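Side-chain contacts in fatty acid-binding protein homolog 8 (Caenorhabditis elegans, PDB 6C1Z), which carries unsaturated fatty acids such as oleic acid from the lysosome to the nucleus, where it activates transcription of genes promoting longevity and mitochondrial beta oxidation: residues D51-N56 / G93-H98; N64-K69 / F74-P79; T112-N117 / L121-S126. All blocks are in the same frame, centred on the assembly; numbering follows the deposited sequence.

Contact 1. Residues D51-N56 / G93-H98; sequences DTWHFN and GKFISH
Phe95 reaches across the interior of the barrel to two aromatic side chains of the facing wall, Trp53 and Phe55, and uses a different part of its ring for each. Toward Trp53 it presents its edge. CZ stands 3.8 Å above the indole plane and lies at almost equal distances from the six carbons of the benzene half, the nearest being Trp53 CZ2 at 3.9 Å from Phe95 CZ. This is a T-shaped pair, with the centroids of the Phe95 ring and the Trp53 six-membered ring 5.1 Å apart and the planes at 75°. Toward Phe55 the roles are reversed: Phe95 offers a face, and Phe55 brings its tip, CZ, down over the centre of that ring, 3.8 Å above its plane. The planes here meet at 70°, again edge-to-face.

All three side chains set CG anti to the carbonyl carbon; in Phe95 (chi1 -74°) the ring extends toward strand 52-58, its CZ leading onto the indole. The backbones stay well apart, with 10.8 Å between CA of Phe55 and CA of Phe95, so the rings alone span the distance. Around them the cluster grows: Phe8 and Phe90 add further edge-to-face partners to Phe95, Phe68 meets both Trp53 and Phe55, and Met5 and Ile70 touch both Trp53 and Phe95.

No hydrogen bond crosses this contact, and the touching groups are wholly apolar. Cohesion is therefore likely to come from burial of apolar surface, dispersion and ring C-H groups directed at pi clouds. Such forces favour steep angles between rings but, lacking directed polar bonds, probably leave the exact tilt to the surrounding packing, consistent with the greasy interior expected of a fatty acid-binding barrel.

Contact 2. Residues N64-K69 / F74-P79; sequences NKLAFK and FVEIAP
Glu76 OE1 is gripped by two groups, Thr86 OG1 and Gln99 NE2, while the other carboxylate oxygen, OE2, rests 3.7 Å from CD1 of Leu66. The two bonds probably keep the buried carboxylate from turning. The same Leu66 methyl, CD1, meets Phe74 at the edge of its ring, 3.6 Å from CE2. Phe74 turns CG between its backbone N and carbonyl carbon (chi1 64°), which lays the ring against strand 64-68: CE1 comes 3.5 Å from Phe68 CB, and the carbonyl O of Ala67 sits over one face near the rim, 3.8 Å above the Phe74 ring plane. With an alanine in place of Phe74, Leu66 CD1 and Phe68 CB would probably lose their apolar partner, leaving a gap between the strands. At the far end, Asn64 crosses Pro79, OD1 lying 3.5 Å from Pro79 CB; this oxygen is hydrogen-bonded to Lys62.

The strands run antiparallel, but their axes approach only to 8.6 Å and no hydrogen bond joins them, the familiar gap of the fatty acid-binding protein barrel. Each instead pairs outward, strand 64-68 with strand 52-58 and strand 74-77 with strand 83-91, so side chains bridge the two outermost strands.

Contact 3. Residues T112-N117 / L121-S126; sequences TTWLEN and LQTYQS
Trp114 lays its indole over Leu121 of the neighbouring strand. Its CB packs on CG of Lys94, the ring's cation-pi partner, and CG takes the crowded position between the backbone N and the carbonyl carbon (chi1 77°), folding the ring over the partner strand. On the pyrrole side, NE1 donates in the ring plane to Glu116 OE2 at 2.8 Å, meeting the carboxylate from above its plane. The benzene half receives Leu121 CB on one face, a CH-pi contact 3.6 Å from its centroid; CE3 lies 3.6 Å from Leu121 O, and CZ2 touches Leu121 CD2 at 3.5 Å. At the far rim, CZ3 and CH2 share Thr123 CG2, which CH2 meets edge-on at 3.8 Å. Further along this face, a water is hydrogen-bonded to both Thr112 OG1 and Thr123 OG1.

On the other face, Gln122 NE2 donates almost straight (168°) to Thr113 OG1 at 2.9 Å, and Gln122 OE1 accepts from Tyr124 OH, fixing this buried amide's rotation.

Backbone bonds pair Thr112 with Thr123 and Trp114 with Leu121 in both directions, the regular register of an antiparallel beta hairpin, here two adjoining staves of the fatty acid-binding protein barrel, with Gln122 and Thr113 directed inward.

Overall arrangement
From the N terminus, the chain enters contact 1 on strand 52-58 and, before reaching its second half, makes contact 2, whose ranges 64-69 and 74-79 lie within the intervening residues. Contact 2 closes a short connection between the two outermost strands of the sheet; contact 1 then closes a longer loop at 93-98, joining walls that face each other across the interior. Contact 3 follows in series and closes the hairpin of strands 109-116 and 119-126. Neighbouring strands 52-58 and 64-68 join contacts 1 and 2, and strand 94-101 lies next to strand 109-116, where Phe95 O is probably hydrogen-bonded to Thr113 N. Contacts 2 and 3 lie on opposite sides of the chain's centre, about 18 Å between centres.

Contact 1. Residues D51-N56 / G93-H98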
loop_
_atom_site.group_PDB
_atom_site.type_symbol
_atom_site.label_atom_id
_atom_site.label_comp_id
_atom_site.label_asym_id
_atom_site.label_seq_id
_atom_site.Cartn_x
_atom_site.Cartn_y
_atom_site.Cartn_z
ATOM N N ASP A 51 -15.475 -12.404 -1.470
ATOM C CA ASP A 51 -15.348 -11.098 -2.093
ATOM C C ASP A 51 -14.522 -10.111 -1.283
ATOM O O ASP A 51 -14.545 -8.914 -1.582
ATOM C CB ASP A 51 -16.722 -10.509 -2.447
ATOM C CG ASP A 51 -17.542 -10.117 -1.245
ATOM O OD1 ASP A 51 -17.240 -10.547 -0.110
ATOM O OD2 ASP A 51 -18.524 -9.352 -1.451
ATOM N N THR A 52 -13.778 -10.573 -0.282
ATOM C CA THR A 52 -12.955 -9.700 0.546
ATOM C C THR A 52 -11.482 -9.886 0.193
ATOM O O THR A 52 -10.933 -10.991 0.324
ATOM C CB THR A 52 -13.179 -9.953 2.038
ATOM O OG1 THR A 52 -14.563 -9.728 2.343
ATOM C CG2 THR A 52 -12.309 -9.011 2.863
ATOM N N TRP A 53 -10.840 -8.804 -0.229
ATOM C CA TRP A 53 -9.414 -8.808 -0.487
ATOM C C TRP A 53 -8.638 -8.613 0.812
ATOM O O TRP A 53 -9.057 -7.881 1.705
ATOM C CB TRP A 53 -9.046 -7.685 -1.473
ATOM C CG TRP A 53 -9.476 -8.014 -2.878
ATOM C CD1 TRP A 53 -10.652 -7.657 -3.466
ATOM C CD2 TRP A 53 -8.766 -8.802 -3.823
ATOM N NE1 TRP A 53 -10.708 -8.175 -4.730
ATOM C CE2 TRP A 53 -9.563 -8.876 -4.985
ATOM C CE3 TRP A 53 -7.528 -9.464 -3.802
ATOM C CZ2 TRP A 53 -9.169 -9.597 -6.112
ATOM C CZ3 TRP A 53 -7.137 -10.165 -4.923
ATOM C CH2 TRP A 53 -7.960 -10.227 -6.069
ATOM N N HIS A 54 -7.446 -9.187 0.855
ATOM C CA HIS A 54 -6.515 -8.996 1.961
ATOM C C HIS A 54 -5.161 -8.640 1.375
ATOM O O HIS A 54 -4.621 -9.399 0.558
ATOM C CB HIS A 54 -6.442 -10.264 2.807
ATOM C CG HIS A 54 -7.739 -10.596 3.470
ATOM N ND1 HIS A 54 -8.042 -10.145 4.739
ATOM C CD2 HIS A 54 -8.808 -11.311 3.061
ATOM C CE1 HIS A 54 -9.244 -10.578 5.080
ATOM N NE2 HIS A 54 -9.735 -11.282 4.076
ATOM N N PHE A 55 -4.645 -7.473 1.729
ATOM C CA PHE A 55 -3.287 -7.043 1.389
ATOM C C PHE A 55 -2.568 -6.958 2.718
ATOM O O PHE A 55 -2.757 -6.005 3.481
ATOM C CB PHE A 55 -3.275 -5.667 0.706
ATOM C CG PHE A 55 -3.565 -5.680 -0.789
ATOM C CD1 PHE A 55 -4.651 -6.352 -1.321
ATOM C CD2 PHE A 55 -2.724 -5.005 -1.654
ATOM C CE1 PHE A 55 -4.901 -6.324 -2.717
ATOM C CE2 PHE A 55 -2.972 -4.989 -3.033
ATOM C CZ PHE A 55 -4.057 -5.645 -3.540
ATOM N N ASN A 56 -1.781 -7.968 3.011
ATOM C CA ASN A 56 -1.114 -8.067 4.292
ATOM C C ASN A 56 0.376 -7.884 4.084
ATOM O O ASN A 56 0.997 -8.632 3.323
ATOM C CB ASN A 56 -1.403 -9.429 4.916
ATOM C CG ASN A 56 -2.865 -9.636 5.199
ATOM O OD1 ASN A 56 -3.613 -8.681 5.388
ATOM N ND2 ASN A 56 -3.283 -10.892 5.265
ATOM N N GLY A 93 -6.625 -2.534 -14.850
ATOM C CA GLY A 93 -5.648 -3.524 -14.450
ATOM C C GLY A 93 -4.920 -3.234 -13.157
ATOM O O GLY A 93 -3.972 -3.964 -12.838
ATOM N N LYS A 94 -5.272 -2.164 -12.454
ATOM C CA LYS A 94 -4.520 -1.715 -11.292
ATOM C C LYS A 94 -5.439 -1.557 -10.096
ATOM O O LYS A 94 -6.585 -1.141 -10.232
ATOM C CB LYS A 94 -3.863 -0.355 -11.538
ATOM C CG LYS A 94 -3.114 -0.245 -12.845
ATOM C CD LYS A 94 -2.296 1.034 -12.885
ATOM C CE LYS A 94 -1.368 1.069 -14.100
ATOM N NZ LYS A 94 -2.126 1.013 -15.379
ATOM N N PHE A 95 -4.932 -1.911 -8.907
ATOM C CA PHE A 95 -5.605 -1.547 -7.661
ATOM C C PHE A 95 -5.230 -0.120 -7.274
ATOM O O PHE A 95 -4.049 0.222 -7.223
ATOM C CB PHE A 95 -5.218 -2.466 -6.498
ATOM C CG PHE A 95 -5.820 -3.839 -6.543
ATOM C CD1 PHE A 95 -5.155 -4.878 -7.163
ATOM C CD2 PHE A 95 -7.017 -4.105 -5.892
ATOM C CE1 PHE A 95 -5.683 -6.143 -7.179
ATOM C CE2 PHE A 95 -7.556 -5.366 -5.889
ATOM C CZ PHE A 95 -6.887 -6.407 -6.531
ATOM N N ILE A 96 -6.228 0.723 -7.054
ATOM C CA ILE A 96 -6.017 2.118 -6.687
ATOM C C ILE A 96 -6.730 2.350 -5.369
ATOM O O ILE A 96 -7.948 2.145 -5.273
ATOM C CB ILE A 96 -6.564 3.071 -7.745
ATOM C CG1 ILE A 96 -5.948 2.747 -9.104
ATOM C CG2 ILE A 96 -6.284 4.502 -7.329
ATOM C CD1 ILE A 96 -6.524 3.568 -10.240
ATOM N N SER A 97 -5.976 2.749 -4.346
ATOM C CA SER A 97 -6.544 3.094 -3.045
ATOM C C SER A 97 -6.431 4.594 -2.782
ATOM O O SER A 97 -5.335 5.169 -2.817
ATOM C CB SER A 97 -5.840 2.318 -1.948
ATOM O OG SER A 97 -6.421 2.704 -0.704
ATOM N N HIS A 98 -7.580 5.237 -2.544
ATOM C CA HIS A 98 -7.631 6.612 -2.065
ATOM C C HIS A 98 -7.792 6.582 -0.555
ATOM O O HIS A 98 -8.848 6.203 -0.043
ATOM C CB HIS A 98 -8.764 7.381 -2.733
ATOM C CG HIS A 98 -8.444 7.777 -4.138
ATOM N ND1 HIS A 98 -8.572 6.915 -5.210
ATOM C CD2 HIS A 98 -7.913 8.917 -4.632
ATOM C CE1 HIS A 98 -8.191 7.535 -6.316
ATOM N NE2 HIS A 98 -7.772 8.743 -5.989
#

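Contact 2. Residues N64-K69 / F74-P79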
loop_
_atom_site.group_PDB
_atom_site.type_symbol
_atom_site.label_atom_id
_atom_site.label_comp_id
_atom_site.label_asym_id
_atom_site.label_seq_id
_atom_site.Cartn_x
_atom_site.Cartn_y
_atom_site.Cartn_z
ATOM N N ASN A 64 1.126 -5.285 8.880
ATOM C CA ASN A 64 0.036 -4.388 8.511
ATOM C C ASN A 64 -0.930 -5.182 7.656
ATOM O O ASN A 64 -0.600 -5.546 6.523
ATOM C CB ASN A 64 0.544 -3.200 7.704
ATOM C CG ASN A 64 1.709 -2.514 8.355
ATOM O OD1 ASN A 64 1.760 -2.377 9.575
ATOM N ND2 ASN A 64 2.663 -2.078 7.543
ATOM N N LYS A 65 -2.125 -5.419 8.176
ATOM C CA LYS A 65 -3.112 -6.228 7.484
ATOM C C LYS A 65 -4.268 -5.336 7.074
ATOM O O LYS A 65 -4.825 -4.598 7.892
ATOM C CB LYS A 65 -3.580 -7.389 8.362
ATOM C CG LYS A 65 -2.416 -8.248 8.872
ATOM C CD LYS A 65 -2.817 -9.700 9.135
ATOM C CE LYS A 65 -3.752 -9.832 10.328
ATOM N NZ LYS A 65 -4.118 -11.253 10.608
ATOM N N LEU A 66 -4.598 -5.374 5.803
ATOM C CA LEU A 66 -5.663 -4.556 5.263
ATOM C C LEU A 66 -6.648 -5.483 4.585
ATOM O O LEU A 66 -6.261 -6.265 3.713
ATOM C CB LEU A 66 -5.072 -3.570 4.259
ATOM C CG LEU A 66 -6.056 -2.637 3.569
ATOM C CD1 LEU A 66 -6.730 -1.720 4.560
ATOM C CD2 LEU A 66 -5.308 -1.828 2.529
ATOM N N ALA A 67 -7.908 -5.371 4.951
ATOM C CA ALA A 67 -9.002 -6.096 4.332
ATOM C C ALA A 67 -9.949 -5.072 3.724
ATOM O O ALA A 67 -10.192 -4.013 4.312
ATOM C CB ALA A 67 -9.751 -6.930 5.376
ATOM N N PHE A 68 -10.483 -5.375 2.544
ATOM C CA PHE A 68 -11.414 -4.449 1.925
ATOM C C PHE A 68 -12.221 -5.178 0.868
ATOM O O PHE A 68 -11.811 -6.220 0.334
ATOM C CB PHE A 68 -10.678 -3.259 1.298
ATOM C CG PHE A 68 -9.664 -3.652 0.246
ATOM C CD1 PHE A 68 -10.017 -3.782 -1.095
ATOM C CD2 PHE A 68 -8.340 -3.866 0.587
ATOM C CE1 PHE A 68 -9.093 -4.127 -2.038
ATOM C CE2 PHE A 68 -7.387 -4.196 -0.382
ATOM C CZ PHE A 68 -7.765 -4.347 -1.690
ATOM N N LYS A 69 -13.354 -4.571 0.521
ATOM C CA LYS A 69 -14.066 -4.900 -0.705
ATOM C C LYS A 69 -13.922 -3.767 -1.702
ATOM O O LYS A 69 -13.931 -2.584 -1.342
ATOM C CB LYS A 69 -15.534 -5.191 -0.437
ATOM C CG LYS A 69 -15.708 -6.331 0.543
ATOM C CD LYS A 69 -17.162 -6.629 0.797
ATOM C CE LYS A 69 -17.342 -7.596 1.950
ATOM N NZ LYS A 69 -16.851 -8.960 1.637
ATOM N N PHE A 74 -14.378 2.324 3.525
ATOM C CA PHE A 74 -14.235 1.765 4.861
ATOM C C PHE A 74 -13.311 2.666 5.656
ATOM O O PHE A 74 -12.553 3.458 5.088
ATOM C CB PHE A 74 -13.717 0.318 4.802
ATOM C CG PHE A 74 -12.327 0.169 4.234
ATOM C CD1 PHE A 74 -12.111 0.189 2.863
ATOM C CD2 PHE A 74 -11.239 -0.028 5.064
ATOM C CE1 PHE A 74 -10.838 0.032 2.345
ATOM C CE2 PHE A 74 -9.966 -0.171 4.545
ATOM C CZ PHE A 74 -9.768 -0.154 3.185
ATOM N N VAL A 75 -13.417 2.587 6.975
ATOM C CA VAL A 75 -12.487 3.306 7.833
ATOM C C VAL A 75 -11.258 2.433 8.010
ATOM O O VAL A 75 -11.349 1.313 8.527
ATOM C CB VAL A 75 -13.131 3.631 9.185
ATOM C CG1 VAL A 75 -12.179 4.449 10.041
ATOM C CG2 VAL A 75 -14.431 4.357 8.971
ATOM N N GLU A 76 -10.109 2.935 7.584
ATOM C CA GLU A 76 -8.853 2.214 7.690
ATOM C C GLU A 76 -8.059 2.764 8.860
ATOM O O GLU A 76 -7.848 3.978 8.959
ATOM C CB GLU A 76 -8.024 2.386 6.412
ATOM C CG GLU A 76 -6.645 1.731 6.496
ATOM C CD GLU A 76 -5.791 1.929 5.252
ATOM O OE1 GLU A 76 -6.204 2.674 4.323
ATOM O OE2 GLU A 76 -4.688 1.340 5.220
ATOM N N ILE A 77 -7.617 1.873 9.739
ATOM C CA ILE A 77 -6.589 2.213 10.710
ATOM C C ILE A 77 -5.262 1.869 10.046
ATOM O O ILE A 77 -4.876 0.706 9.951
ATOM C CB ILE A 77 -6.795 1.495 12.042
ATOM C CG1 ILE A 77 -7.976 2.123 12.778
ATOM C CG2 ILE A 77 -5.550 1.617 12.883
ATOM C CD1 ILE A 77 -9.355 1.832 12.194
ATOM N N ALA A 78 -4.586 2.886 9.538
ATOM C CA ALA A 78 -3.357 2.678 8.798
ATOM C C ALA A 78 -2.230 2.358 9.762
ATOM O O ALA A 78 -2.355 2.528 10.979
ATOM C CB ALA A 78 -3.033 3.920 7.978
ATOM N N PRO A 79 -1.102 1.873 9.250
ATOM C CA PRO A 79 0.024 1.573 10.140
ATOM C C PRO A 79 0.525 2.767 10.931
ATOM O O PRO A 79 1.111 2.566 11.997
ATOM C CB PRO A 79 1.092 1.003 9.196
ATOM C CG PRO A 79 0.607 1.274 7.817
ATOM C CD PRO A 79 -0.879 1.340 7.899
#

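Contact 3. Residues T112-N117 / L121-S126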
loop_
_atom_site.group_PDB
_atom_site.type_symbol
_atom_site.label_atom_id
_atom_site.label_comp_id
_atom_site.label_asym_id
_atom_site.label_seq_id
_atom_site.Cartn_x
_atom_site.Cartn_y
_atom_site.Cartn_z
ATOM N N THR A 112 -1.152 2.954 -5.645
ATOM C CA THR A 112 -1.444 2.254 -6.886
ATOM C C THR A 112 -0.608 0.998 -6.920
ATOM O O THR A 112 0.598 1.068 -6.677
ATOM C CB THR A 112 -1.119 3.141 -8.085
ATOM O OG1 THR A 112 -1.800 4.394 -7.944
ATOM C CG2 THR A 112 -1.569 2.461 -9.378
ATOM N N THR A 113 -1.248 -0.144 -7.204
ATOM C CA THR A 113 -0.567 -1.430 -7.268
ATOM C C THR A 113 -0.860 -2.035 -8.627
ATOM O O THR A 113 -2.012 -2.154 -9.030
ATOM C CB THR A 113 -1.034 -2.357 -6.151
ATOM O OG1 THR A 113 -0.823 -1.718 -4.883
ATOM C CG2 THR A 113 -0.285 -3.649 -6.133
ATOM N N TRP A 114 0.200 -2.438 -9.327
ATOM C CA TRP A 114 0.025 -2.950 -10.678
ATOM C C TRP A 114 1.118 -3.967 -10.962
ATOM O O TRP A 114 2.093 -4.089 -10.241
ATOM C CB TRP A 114 -0.086 -1.823 -11.722
ATOM C CG TRP A 114 1.192 -1.151 -12.127
ATOM C CD1 TRP A 114 1.905 -1.377 -13.281
ATOM C CD2 TRP A 114 1.898 -0.120 -11.424
ATOM N NE1 TRP A 114 3.009 -0.575 -13.307
ATOM C CE2 TRP A 114 3.010 0.244 -12.216
ATOM C CE3 TRP A 114 1.680 0.555 -10.210
ATOM C CZ2 TRP A 114 3.934 1.202 -11.815
ATOM C CZ3 TRP A 114 2.576 1.530 -9.827
ATOM C CH2 TRP A 114 3.700 1.849 -10.634
ATOM N N LEU A 115 0.926 -4.717 -12.042
ATOM C CA LEU A 115 1.865 -5.758 -12.462
ATOM C C LEU A 115 2.550 -5.380 -13.765
ATOM O O LEU A 115 1.921 -4.852 -14.687
ATOM C CB LEU A 115 1.148 -7.094 -12.642
ATOM C CG LEU A 115 0.404 -7.671 -11.440
ATOM C CD1 LEU A 115 -0.221 -9.002 -11.776
ATOM C CD2 LEU A 115 1.337 -7.813 -10.258
ATOM N N GLU A 116 3.844 -5.655 -13.836
ATOM C CA GLU A 116 4.609 -5.428 -15.052
ATOM C C GLU A 116 5.577 -6.573 -15.216
ATOM O O GLU A 116 6.471 -6.755 -14.387
ATOM C CB GLU A 116 5.376 -4.114 -15.006
ATOM C CG GLU A 116 4.464 -2.948 -15.226
ATOM C CD GLU A 116 5.199 -1.653 -15.371
ATOM O OE1 GLU A 116 6.430 -1.633 -15.132
ATOM O OE2 GLU A 116 4.528 -0.653 -15.685
ATOM N N ASN A 117 5.414 -7.322 -16.291
ATOM C CA ASN A 117 6.386 -8.313 -16.686
ATOM C C ASN A 117 6.784 -9.207 -15.515
ATOM O O ASN A 117 7.954 -9.503 -15.294
ATOM C CB ASN A 117 7.593 -7.642 -17.344
ATOM C CG ASN A 117 7.189 -6.750 -18.503
ATOM O OD1 ASN A 117 6.496 -7.198 -19.409
ATOM N ND2 ASN A 117 7.576 -5.482 -18.450
ATOM N N LEU A 121 4.458 -3.726 -8.782
ATOM C CA LEU A 121 4.920 -2.363 -8.554
ATOM C C LEU A 121 3.887 -1.625 -7.720
ATOM O O LEU A 121 2.694 -1.894 -7.825
ATOM C CB LEU A 121 5.193 -1.607 -9.878
ATOM C CG LEU A 121 6.545 -1.875 -10.552
ATOM C CD1 LEU A 121 6.654 -3.305 -11.018
ATOM C CD2 LEU A 121 6.768 -0.922 -11.713
ATOM N N GLN A 122 4.370 -0.746 -6.867
ATOM C CA GLN A 122 3.484 0.139 -6.132
ATOM C C GLN A 122 3.999 1.565 -6.196
ATOM O O GLN A 122 5.205 1.807 -6.247
ATOM C CB GLN A 122 3.336 -0.245 -4.675
ATOM C CG GLN A 122 2.751 -1.605 -4.457
ATOM C CD GLN A 122 2.421 -1.843 -3.017
ATOM O OE1 GLN A 122 3.300 -1.824 -2.147
ATOM N NE2 GLN A 122 1.157 -2.119 -2.755
ATOM N N THR A 123 3.070 2.521 -6.172
ATOM C CA THR A 123 3.414 3.889 -5.841
ATOM C C THR A 123 2.580 4.325 -4.649
ATOM O O THR A 123 1.402 3.980 -4.554
ATOM C CB THR A 123 3.207 4.863 -7.023
ATOM O OG1 THR A 123 1.878 4.731 -7.550
ATOM C CG2 THR A 123 4.220 4.600 -8.128
ATOM N N TYR A 124 3.203 5.084 -3.760
ATOM C CA TYR A 124 2.507 5.760 -2.678
ATOM C C TYR A 124 2.734 7.246 -2.878
ATOM O O TYR A 124 3.877 7.716 -2.889
ATOM C CB TYR A 124 3.030 5.354 -1.292
ATOM C CG TYR A 124 3.360 3.897 -1.064
ATOM C CD1 TYR A 124 2.625 2.888 -1.670
ATOM C CD2 TYR A 124 4.400 3.539 -0.221
ATOM C CE1 TYR A 124 2.935 1.565 -1.456
ATOM C CE2 TYR A 124 4.705 2.214 -0.001
ATOM C CZ TYR A 124 3.963 1.246 -0.629
ATOM O OH TYR A 124 4.294 -0.080 -0.407
ATOM N N GLN A 125 1.644 7.980 -3.060
ATOM C CA GLN A 125 1.697 9.400 -3.361
ATOM C C GLN A 125 0.985 10.193 -2.282
ATOM O O GLN A 125 -0.140 9.849 -1.906
ATOM C CB GLN A 125 1.008 9.574 -4.704
ATOM C CG GLN A 125 0.535 10.963 -5.061
ATOM C CD GLN A 125 -0.245 10.964 -6.367
ATOM O OE1 GLN A 125 0.241 10.497 -7.394
ATOM N NE2 GLN A 125 -1.469 11.452 -6.318
ATOM N N SER A 126 1.640 11.243 -1.790
ATOM C CA SER A 126 0.989 12.253 -0.957
ATOM C C SER A 126 1.702 13.577 -1.156
ATOM O O SER A 126 2.934 13.626 -1.193
ATOM C CB SER A 126 1.033 11.876 0.534
ATOM O OG SER A 126 0.310 12.804 1.306
HETATM O O HOH W 1 -0.175 6.141 -6.351
#